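Local atomic coordinates of precorrin-8x Methyl Mutase (Thermus thermophilus, PDB entry 1V9C), a protein that probably catalyses the methyl-group migration that isomerises precorrin-8X on the pathway to adenosylcobalamin. Residues T111-V117 against T138-L143. Sequence-based numbering, arbitrary orientation.
Sequences TRAEAAV and TFLLAL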
loop_
_atom_site.group_PDB
_atom_site.type_symbol
_atom_site.label_atom_id
_atom_site.label_comp_id
_atom_site.label_asym_id
_atom_site.label_seq_id
_atom_site.Cartn_x
_atom_site.Cartn_y
_atom_site.Cartn_z
ATOM N N THR B 111 1.513 -22.819 8.838
ATOM C CA THR B 111 1.202 -21.802 7.844
ATOM C C THR B 111 -0.110 -21.109 8.174
ATOM O O THR B 111 -1.164 -21.747 8.232
ATOM C CB THR B 111 1.073 -22.410 6.440
ATOM O OG1 THR B 111 2.287 -23.087 6.096
ATOM C CG2 THR B 111 0.800 -21.320 5.415
ATOM N N ARG B 112 -0.039 -19.801 8.390
ATOM C CA ARG B 112 -1.222 -19.013 8.698
ATOM C C ARG B 112 -1.973 -18.767 7.387
ATOM O O ARG B 112 -3.118 -18.313 7.380
ATOM C CB ARG B 112 -0.812 -17.677 9.324
ATOM C CG ARG B 112 -1.893 -17.047 10.173
ATOM C CD ARG B 112 -1.563 -15.617 10.557
ATOM N NE ARG B 112 -0.278 -15.488 11.232
ATOM C CZ ARG B 112 0.151 -14.365 11.800
ATOM N NH1 ARG B 112 -0.608 -13.276 11.778
ATOM N NH2 ARG B 112 1.338 -14.325 12.389
ATOM N N ALA B 113 -1.307 -19.074 6.278
ATOM C CA ALA B 113 -1.885 -18.895 4.953
ATOM C C ALA B 113 -2.769 -20.084 4.628
ATOM O O ALA B 113 -3.716 -19.975 3.847
ATOM C CB ALA B 113 -0.776 -18.762 3.909
ATOM N N GLU B 114 -2.443 -21.224 5.225
ATOM C CA GLU B 114 -3.211 -22.442 5.018
ATOM C C GLU B 114 -4.487 -22.345 5.836
ATOM O O GLU B 114 -5.578 -22.636 5.349
ATOM C CB GLU B 114 -2.394 -23.663 5.450
ATOM C CG GLU B 114 -1.251 -24.010 4.505
ATOM C CD GLU B 114 -1.738 -24.499 3.147
ATOM O OE1 GLU B 114 -0.890 -24.770 2.271
ATOM O OE2 GLU B 114 -2.968 -24.619 2.957
ATOM N N ALA B 115 -4.339 -21.927 7.086
ATOM C CA ALA B 115 -5.474 -21.771 7.972
ATOM C C ALA B 115 -6.469 -20.832 7.314
ATOM O O ALA B 115 -7.675 -21.085 7.332
ATOM C CB ALA B 115 -5.019 -21.203 9.312
ATOM N N ALA B 116 -5.953 -19.754 6.724
ATOM C CA ALA B 116 -6.787 -18.753 6.063
ATOM C C ALA B 116 -7.694 -19.348 4.990
ATOM O O ALA B 116 -8.907 -19.163 5.028
ATOM C CB ALA B 116 -5.912 -17.659 5.464
ATOM N N VAL B 117 -7.109 -20.050 4.026
ATOM C CA VAL B 117 -7.898 -20.669 2.960
ATOM C C VAL B 117 -8.835 -21.731 3.542
ATOM O O VAL B 117 -10.053 -21.681 3.344
ATOM C CB VAL B 117 -6.998 -21.349 1.910
ATOM C CG1 VAL B 117 -7.846 -21.847 0.757
ATOM C CG2 VAL B 117 -5.942 -20.384 1.422
ATOM N N THR B 138 2.426 -17.679 -0.518
ATOM C CA THR B 138 2.042 -19.007 -0.058
ATOM C C THR B 138 0.524 -19.065 0.084
ATOM O O THR B 138 -0.080 -20.136 0.047
ATOM C CB THR B 138 2.699 -19.362 1.301
ATOM O OG1 THR B 138 2.141 -18.547 2.333
ATOM C CG2 THR B 138 4.201 -19.131 1.248
ATOM N N PHE B 139 -0.096 -17.906 0.249
ATOM C CA PHE B 139 -1.540 -17.868 0.365
ATOM C C PHE B 139 -2.137 -18.158 -1.017
ATOM O O PHE B 139 -3.086 -18.922 -1.147
ATOM C CB PHE B 139 -2.006 -16.495 0.855
ATOM C CG PHE B 139 -3.501 -16.337 0.878
ATOM C CD1 PHE B 139 -4.271 -17.026 1.805
ATOM C CD2 PHE B 139 -4.139 -15.515 -0.045
ATOM C CE1 PHE B 139 -5.657 -16.902 1.817
ATOM C CE2 PHE B 139 -5.533 -15.382 -0.043
ATOM C CZ PHE B 139 -6.292 -16.077 0.890
ATOM N N LEU B 140 -1.559 -17.546 -2.042
ATOM C CA LEU B 140 -2.032 -17.721 -3.414
ATOM C C LEU B 140 -1.819 -19.159 -3.894
ATOM O O LEU B 140 -2.563 -19.662 -4.729
ATOM C CB LEU B 140 -1.303 -16.748 -4.342
ATOM C CG LEU B 140 -1.793 -16.730 -5.789
ATOM C CD1 LEU B 140 -3.292 -16.424 -5.821
ATOM C CD2 LEU B 140 -1.017 -15.680 -6.565
ATOM N N LEU B 141 -0.790 -19.809 -3.362
ATOM C CA LEU B 141 -0.504 -21.194 -3.711
ATOM C C LEU B 141 -1.512 -22.109 -3.026
ATOM O O LEU B 141 -2.039 -23.024 -3.645
ATOM C CB LEU B 141 0.908 -21.569 -3.277
ATOM C CG LEU B 141 2.000 -21.093 -4.219
ATOM C CD1 LEU B 141 3.350 -21.480 -3.651
ATOM C CD2 LEU B 141 1.794 -21.708 -5.595
ATOM N N ALA B 142 -1.775 -21.864 -1.748
ATOM C CA ALA B 142 -2.748 -22.668 -1.013
ATOM C C ALA B 142 -4.077 -22.527 -1.743
ATOM O O ALA B 142 -4.695 -23.519 -2.111
ATOM C CB ALA B 142 -2.877 -22.170 0.419
ATOM N N LEU B 143 -4.491 -21.282 -1.973
ATOM C CA LEU B 143 -5.740 -20.999 -2.676
ATOM C C LEU B 143 -5.810 -21.684 -4.038
ATOM O O LEU B 143 -6.855 -22.195 -4.424
ATOM C CB LEU B 143 -5.923 -19.485 -2.871
ATOM C CG LEU B 143 -7.123 -19.034 -3.721
ATOM C CD1 LEU B 143 -8.423 -19.568 -3.100
ATOM C CD2 LEU B 143 -7.160 -17.503 -3.823
#
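Two successive helices of the doubly wound alpha/beta fold, 112-122 and 137-147, linked in sequence through strand 130-133, pack here through Ala113, Ala116 and Val117 against Thr138, Phe139 and Ala142. The short segments cross at -41° with axes 8.6 Å apart; small alanine side chains on both helices probably help them come this close. Near the start of helix 112-122, Ala113 CB sits 3.3 Å from Thr138 OG1 and also meets Phe139 CB. With CG anti to the backbone N (chi1 175°), the Phe139 ring extends towards helix 112-122: its CD1 edge lies near Ala113 O, while Val117 CG2 approaches CE1 obliquely at 3.5 Å and Ala116 CB lies 3.7 Å from the same atom. Val117 CG2 also touches Ala142 CB at 3.7 Å. At the exposed side, Glu114 bends at chi2 (-67°), which carries its OE2 to 3.5 Å from Ala142 CB. The Phe139 side chain also touches Val131 and Val133 of strand 130-133 and Leu95 of a loop. Cut back to an alanine, Phe139 would lose the ring that meets Ala116 CB and Val117 CG2, probably leaving a gap beside them. Apolar packing thus holds the segments together, a carbonyl and a hydroxyl lying against carbon without any polar bond between them.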